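Local coordinates for listeria nuclear targeted protein A (Listeria monocytogenes, PDB 4CIH) that enters the host cell nucleus and relieves repression of interferon-stimulated genes by blocking recruitment of the chromatin repressor BAHD1 to them, at residues 74-77 against 78-81; 125-128 against 129-133; 109-112 against 113-116. The protein carries 2 engineered substitutions. One frame throughout, in Å; residues are numbered along the deposited sequence.

Contact 1. Residues 74-77 against 78-81; sequences EASA and DTEA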
loop_
_atom_site.group_PDB
_atom_site.type_symbol
_atom_site.label_atom_id
_atom_site.label_comp_id
_atom_site.label_asym_id
_atom_site.label_seq_id
_atom_site.Cartn_x
_atom_site.Cartn_y
_atom_site.Cartn_z
ATOM N N GLU A 74 -4.696 -15.655 -16.002
ATOM C CA GLU A 74 -4.916 -15.919 -17.431
ATOM C C GLU A 74 -4.619 -14.701 -18.329
ATOM O O GLU A 74 -4.866 -14.766 -19.519
ATOM C CB GLU A 74 -6.364 -16.369 -17.683
ATOM C CG GLU A 74 -7.202 -16.604 -16.435
ATOM C CD GLU A 74 -8.625 -16.096 -16.556
ATOM O OE1 GLU A 74 -9.120 -15.913 -17.689
ATOM O OE2 GLU A 74 -9.277 -15.913 -15.511
ATOM N N ALA A 75 -4.130 -13.576 -17.795
ATOM C CA ALA A 75 -3.646 -12.508 -18.690
ATOM C C ALA A 75 -2.150 -12.675 -18.932
ATOM O O ALA A 75 -1.558 -13.704 -18.636
ATOM C CB ALA A 75 -3.938 -11.126 -18.117
ATOM N N SER A 76 -1.521 -11.666 -19.486
ATOM C CA SER A 76 -0.108 -11.762 -19.784
ATOM C C SER A 76 0.690 -12.023 -18.538
ATOM O O SER A 76 0.226 -11.757 -17.438
ATOM C CB SER A 76 0.388 -10.433 -20.369
ATOM O OG SER A 76 0.140 -9.364 -19.461
ATOM N N ALA A 77 1.914 -12.520 -18.740
ATOM C CA ALA A 77 2.921 -12.649 -17.687
ATOM C C ALA A 77 3.157 -11.377 -16.860
ATOM O O ALA A 77 3.271 -11.441 -15.646
ATOM C CB ALA A 77 4.254 -13.095 -18.303
ATOM N N ASP A 78 3.294 -10.238 -17.522
ATOM C CA ASP A 78 3.677 -9.007 -16.825
ATOM C C ASP A 78 2.557 -8.536 -15.907
ATOM O O ASP A 78 2.809 -7.926 -14.867
ATOM C CB ASP A 78 4.158 -7.953 -17.815
ATOM C CG ASP A 78 5.593 -8.194 -18.226
ATOM O OD1 ASP A 78 6.282 -8.900 -17.461
ATOM O OD2 ASP A 78 6.046 -7.707 -19.290
ATOM N N THR A 79 1.330 -8.928 -16.239
ATOM C CA THR A 79 0.174 -8.585 -15.384
ATOM C C THR A 79 0.017 -9.328 -14.040
ATOM O O THR A 79 0.025 -8.687 -12.986
ATOM C CB THR A 79 -1.131 -8.525 -16.175
ATOM O OG1 THR A 79 -2.219 -9.075 -15.404
ATOM C CG2 THR A 79 -1.006 -9.226 -17.462
ATOM N N GLU A 80 -0.162 -10.650 -14.039
ATOM C CA GLU A 80 -0.343 -11.319 -12.757
ATOM C C GLU A 80 0.842 -11.010 -11.888
ATOM O O GLU A 80 0.683 -10.807 -10.680
ATOM C CB GLU A 80 -0.436 -12.854 -12.853
ATOM C CG GLU A 80 0.367 -13.598 -11.755
ATOM C CD GLU A 80 -0.404 -13.841 -10.437
ATOM O OE1 GLU A 80 -1.357 -13.109 -10.147
ATOM O OE2 GLU A 80 -0.086 -14.774 -9.669
ATOM N N ALA A 81 2.021 -11.064 -12.498
ATOM C CA ALA A 81 3.279 -10.757 -11.842
ATOM C C ALA A 81 3.094 -9.503 -11.033
ATOM O O ALA A 81 3.356 -9.510 -9.827
ATOM C CB ALA A 81 4.378 -10.570 -12.878
#

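Contact 2. Residues 125-128 against 129-133; sequences DDVR and TNKLQ. Engineered in segment 125-128: Asp125 (natural residue Lys), Asp126 (natural residue Lys).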
loop_
_atom_site.group_PDB
_atom_site.type_symbol
_atom_site.label_atom_id
_atom_site.label_comp_id
_atom_site.label_asym_id
_atom_site.label_seq_id
_atom_site.Cartn_x
_atom_site.Cartn_y
_atom_site.Cartn_z
ATOM N N ASP A 125 10.721 -4.519 1.814
ATOM C CA ASP A 125 10.360 -3.146 1.292
ATOM C C ASP A 125 10.817 -2.913 -0.145
ATOM O O ASP A 125 10.042 -3.107 -1.101
ATOM C CB ASP A 125 10.878 -1.980 2.174
ATOM C CG ASP A 125 10.277 -0.593 1.745
ATOM O OD1 ASP A 125 9.127 -0.562 1.272
ATOM O OD2 ASP A 125 10.933 0.476 1.846
ATOM N N ASP A 126 12.064 -2.455 -0.271
ATOM C CA ASP A 126 12.825 -2.509 -1.517
ATOM C C ASP A 126 12.341 -3.630 -2.416
ATOM O O ASP A 126 11.769 -3.366 -3.478
ATOM C CB ASP A 126 14.316 -2.762 -1.242
ATOM C CG ASP A 126 14.952 -1.718 -0.333
ATOM O OD1 ASP A 126 14.446 -0.568 -0.294
ATOM O OD2 ASP A 126 15.985 -2.049 0.322
ATOM N N VAL A 127 12.605 -4.886 -2.050
ATOM C CA VAL A 127 12.415 -5.940 -3.083
ATOM C C VAL A 127 11.029 -5.863 -3.709
ATOM O O VAL A 127 10.898 -5.954 -4.918
ATOM C CB VAL A 127 12.658 -7.408 -2.630
ATOM C CG1 VAL A 127 12.189 -8.363 -3.717
ATOM C CG2 VAL A 127 14.124 -7.696 -2.332
ATOM N N ARG A 128 9.969 -5.762 -2.918
ATOM C CA ARG A 128 8.681 -5.610 -3.600
ATOM C C ARG A 128 8.666 -4.294 -4.428
ATOM O O ARG A 128 8.130 -4.238 -5.535
ATOM C CB ARG A 128 7.500 -5.721 -2.620
ATOM C CG ARG A 128 6.855 -7.116 -2.476
ATOM C CD ARG A 128 7.698 -8.311 -2.914
ATOM N NE ARG A 128 8.594 -8.840 -1.874
ATOM C CZ ARG A 128 8.868 -10.137 -1.711
ATOM N NH1 ARG A 128 8.294 -11.039 -2.496
ATOM N NH2 ARG A 128 9.704 -10.546 -0.755
ATOM N N THR A 129 9.256 -3.227 -3.897
ATOM C CA THR A 129 9.184 -1.926 -4.575
ATOM C C THR A 129 10.010 -1.969 -5.832
ATOM O O THR A 129 9.579 -1.482 -6.880
ATOM C CB THR A 129 9.707 -0.765 -3.734
ATOM O OG1 THR A 129 11.142 -0.724 -3.823
ATOM C CG2 THR A 129 9.228 -0.845 -2.285
ATOM N N ASN A 130 11.210 -2.540 -5.744
ATOM C CA ASN A 130 11.989 -2.762 -6.944
ATOM C C ASN A 130 11.237 -3.621 -7.930
ATOM O O ASN A 130 11.312 -3.418 -9.137
ATOM C CB ASN A 130 13.296 -3.472 -6.622
ATOM C CG ASN A 130 14.468 -2.533 -6.538
ATOM O OD1 ASN A 130 14.346 -1.316 -6.735
ATOM N ND2 ASN A 130 15.618 -3.092 -6.210
ATOM N N LYS A 131 10.567 -4.631 -7.424
ATOM C CA LYS A 131 9.793 -5.511 -8.297
ATOM C C LYS A 131 8.524 -4.855 -8.800
ATOM O O LYS A 131 8.137 -5.034 -9.974
ATOM C CB LYS A 131 9.507 -6.836 -7.602
ATOM C CG LYS A 131 10.695 -7.784 -7.646
ATOM C CD LYS A 131 10.343 -9.253 -7.402
ATOM C CE LYS A 131 11.433 -10.163 -7.954
ATOM N NZ LYS A 131 11.437 -11.497 -7.284
ATOM N N LEU A 132 7.877 -4.070 -7.949
ATOM C CA LEU A 132 6.622 -3.411 -8.374
ATOM C C LEU A 132 6.965 -2.429 -9.460
ATOM O O LEU A 132 6.246 -2.314 -10.474
ATOM C CB LEU A 132 5.944 -2.656 -7.234
ATOM C CG LEU A 132 4.471 -2.310 -7.518
ATOM C CD1 LEU A 132 3.867 -1.471 -6.423
ATOM C CD2 LEU A 132 4.314 -1.560 -8.832
ATOM N N GLN A 133 8.098 -1.762 -9.224
ATOM C CA GLN A 133 8.630 -0.707 -10.057
ATOM C C GLN A 133 9.035 -1.256 -11.410
ATOM O O GLN A 133 8.704 -0.686 -12.424
ATOM C CB GLN A 133 9.842 -0.057 -9.381
ATOM C CG GLN A 133 10.385 1.130 -10.173
ATOM C CD GLN A 133 9.277 2.113 -10.625
ATOM O OE1 GLN A 133 8.621 2.770 -9.799
ATOM N NE2 GLN A 133 9.035 2.159 -11.926
#

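Contact 3. Residues 109-112 against 113-116; sequences DSEA and VFKK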
loop_
_atom_site.group_PDB
_atom_site.type_symbol
_atom_site.label_atom_id
_atom_site.label_comp_id
_atom_site.label_asym_id
_atom_site.label_seq_id
_atom_site.Cartn_x
_atom_site.Cartn_y
_atom_site.Cartn_z
ATOM N N ASP A 109 -0.472 -6.350 19.405
ATOM C CA ASP A 109 -1.035 -7.415 18.617
ATOM C C ASP A 109 -0.421 -7.467 17.227
ATOM O O ASP A 109 0.253 -8.447 16.885
ATOM C CB ASP A 109 -2.561 -7.295 18.582
ATOM C CG ASP A 109 -3.204 -8.077 19.692
ATOM O OD1 ASP A 109 -2.615 -9.121 20.047
ATOM O OD2 ASP A 109 -4.264 -7.658 20.218
ATOM N N SER A 110 -0.558 -6.381 16.463
ATOM C CA SER A 110 -0.118 -6.422 15.069
ATOM C C SER A 110 1.399 -6.379 14.857
ATOM O O SER A 110 1.837 -6.677 13.755
ATOM C CB SER A 110 -0.875 -5.413 14.174
ATOM O OG SER A 110 -0.636 -4.085 14.615
ATOM N N GLU A 111 2.195 -6.118 15.901
ATOM C CA GLU A 111 3.692 -6.075 15.800
ATOM C C GLU A 111 4.356 -7.439 15.846
ATOM O O GLU A 111 5.280 -7.698 15.064
ATOM C CB GLU A 111 4.327 -5.236 16.924
ATOM C CG GLU A 111 5.456 -4.269 16.557
ATOM C CD GLU A 111 6.590 -4.805 15.711
ATOM O OE1 GLU A 111 7.607 -5.291 16.284
ATOM O OE2 GLU A 111 6.522 -4.630 14.472
ATOM N N ALA A 112 3.944 -8.277 16.803
ATOM C CA ALA A 112 4.271 -9.720 16.782
ATOM C C ALA A 112 4.075 -10.342 15.393
ATOM O O ALA A 112 5.028 -10.824 14.777
ATOM C CB ALA A 112 3.424 -10.468 17.794
ATOM N N VAL A 113 2.816 -10.420 14.972
ATOM C CA VAL A 113 2.383 -10.952 13.678
ATOM C C VAL A 113 3.063 -10.251 12.507
ATOM O O VAL A 113 3.172 -10.790 11.397
ATOM C CB VAL A 113 0.874 -10.690 13.544
ATOM C CG1 VAL A 113 0.332 -11.070 12.173
ATOM C CG2 VAL A 113 0.139 -11.340 14.694
ATOM N N PHE A 114 3.522 -9.034 12.779
ATOM C CA PHE A 114 4.256 -8.272 11.796
ATOM C C PHE A 114 5.554 -8.970 11.440
ATOM O O PHE A 114 5.776 -9.347 10.290
ATOM C CB PHE A 114 4.541 -6.847 12.303
ATOM C CG PHE A 114 4.975 -5.928 11.209
ATOM C CD1 PHE A 114 6.285 -5.954 10.749
ATOM C CD2 PHE A 114 4.044 -5.139 10.546
ATOM C CE1 PHE A 114 6.667 -5.168 9.679
ATOM C CE2 PHE A 114 4.428 -4.323 9.497
ATOM C CZ PHE A 114 5.743 -4.338 9.064
ATOM N N LYS A 115 6.421 -9.097 12.434
ATOM C CA LYS A 115 7.722 -9.730 12.303
ATOM C C LYS A 115 7.526 -11.196 11.944
ATOM O O LYS A 115 8.415 -11.865 11.395
ATOM C CB LYS A 115 8.464 -9.637 13.639
ATOM C CG LYS A 115 9.054 -8.266 13.959
ATOM C CD LYS A 115 9.213 -8.031 15.466
ATOM C CE LYS A 115 10.428 -7.154 15.820
ATOM N NZ LYS A 115 11.698 -7.916 16.058
ATOM N N LYS A 116 6.361 -11.732 12.281
ATOM C CA LYS A 116 6.117 -13.081 11.834
ATOM C C LYS A 116 5.958 -12.987 10.341
ATOM O O LYS A 116 6.755 -13.527 9.599
ATOM C CB LYS A 116 4.921 -13.738 12.548
ATOM C CG LYS A 116 5.229 -14.026 14.019
ATOM C CD LYS A 116 4.212 -14.941 14.696
ATOM C CE LYS A 116 4.827 -15.600 15.923
ATOM N NZ LYS A 116 4.412 -17.016 16.094
#

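Contact 1. Residues 74-77 against 78-81
Ala75 lays its methyl group against the side chain of Thr79, with CB 3.6 Å from Thr79 CG2 and 3.8 Å from Thr79 OG1, although the Thr79 rotamer, and so which branch meets the alanine, is uncertain. Ser76, next in sequence, stands at the N-cap of the helix that follows. A chi1 of 58° sets its hydroxyl between its own backbone N and carbonyl carbon, turned toward the first turn, where Ser76 OG accepts a weak capping bond from Thr79 N at 3.5 Å (N-H...O angle 143°). The model crowds Ser76 OG against the Thr79 methyl, which leaves both side-chain positions, and the capping bond, doubtful. The first i to i+4 bond between the segments, Ala81 N to Ala77 O at 3.4 Å, is weak. Thr79 is buried, and its OG1 as modelled has no polar partner. Glu80 directs its carboxylate away from the loop residues of this turn to the hydroxyl of Ser72. The contact thus forms the entry to helix 77-103, after the short helix 67-70, with Ala75 and Glu74 also touching Pro2 of the N-terminal tail and Glu74 salt-bridged to Arg71.

Contact 2. Residues 125-128 against 129-133
Thr129 OG1 donates to Asp126 O at 2.7 Å, a side-chain bond reaching back to the preceding turn; its donor lies in the carbonyl plane and uses a lone pair, at a C=O...O angle of 115°. Thr129 chi1 of 82° makes this possible by placing OG1 between its own backbone N and carbonyl carbon, turned back along the helix. Asn130 N also bonds to Asp126 O, but that bond is modelled as very short and its length is doubtful. The other branch of Thr129 goes to Asp125, whose OD1 lies 3.6 Å from Thr129 CG2, the two side chains crossing at a slant. This closeness is doubtful too, because the same methyl is crowded against Asp125 O; Asp125 OD1 is buried here and has no polar partner in the model. Asp125 and Asp126 are engineered, each replacing a natural lysine. On another side of the helix, Lys131 N bonds to Val127 O at 2.9 Å. The Lys131 chain starts beside that carbonyl, CG being 3.3 Å from Val127 O, and then runs out extended. Arg128 bends at chi2 and chi3, and Val127 CG1 sits 4.0 Å above one face of its guanidinium, toward the rim. Arg128 NH1 forms a long, weak ion pair with Glu88 of helix 77-103, where Ile85 touches Arg128 and Lys131, and Trp89 touches Thr129 and Leu132. Arg128 NH1 and Lys131 NZ, like charges 5.7 Å apart, probably make this side positive, partly offset by Glu88, while the two engineered carboxylates probably give their part of the helix an acidic character.

Contact 3. Residues 109-112 against 113-116
Glu111 folds its carboxylate forward along the helix and divides it between two side chains. OE2 comes within 3.7 Å of Phe114 CB and 3.8 Å of Phe114 CG, the carboxylate and ring planes being 36° apart. OE1 rests on the aliphatic part of Lys115, 3.3 Å from Lys115 CD; the ammonium is farther off, with Lys115 NZ 4.9 Å from Glu111 OE1, so the opposite charges probably attract without forming a contact pair. The bend at Glu111 chi2 (-49°) brings the group toward these residues. Beneath them the backbone sets the spacing: Lys115 N bonds to Glu111 O at 3.2 Å, and Lys116 N bonds to Ala112 O at 3.0 Å. Val113 adds a methyl on another side, its CG2 3.6 Å from Asp109 O. Farther out, Phe114 is buried against Arg96 and Val99 and meets the ring of Tyr118, while the Ser110 hydroxyl bonds to Asp102. The i to i+4 pattern is that of an alpha-helical turn, here in the short helix 109-117, packed through Phe114 and Ser110 onto helix 77-103, and through Phe114 and Lys115 onto Gln121 of helix 121-139, within the LntA helical domain.

Overall arrangement
From the N terminus, helices 8-34 and 42-63 and the short helix 67-70 precede contact 1, which turns the chain into helix 77-103. Contact 3 comes next, within the short helix 109-117, and contact 2 follows in helix 121-139. All three are local and lie in series: none closes a long loop, nests within another or crosses it. The centres of contacts 1 and 2 lie about 17 Å apart. Contact 3 is centred about 21 Å from contact 2 and about 31 Å from contact 1, and none touches another. Helix 77-103 links them, beginning at contact 1 and packing against side chains of the other two, within the helical domain of LntA, classed as a four-helical up-and-down bundle.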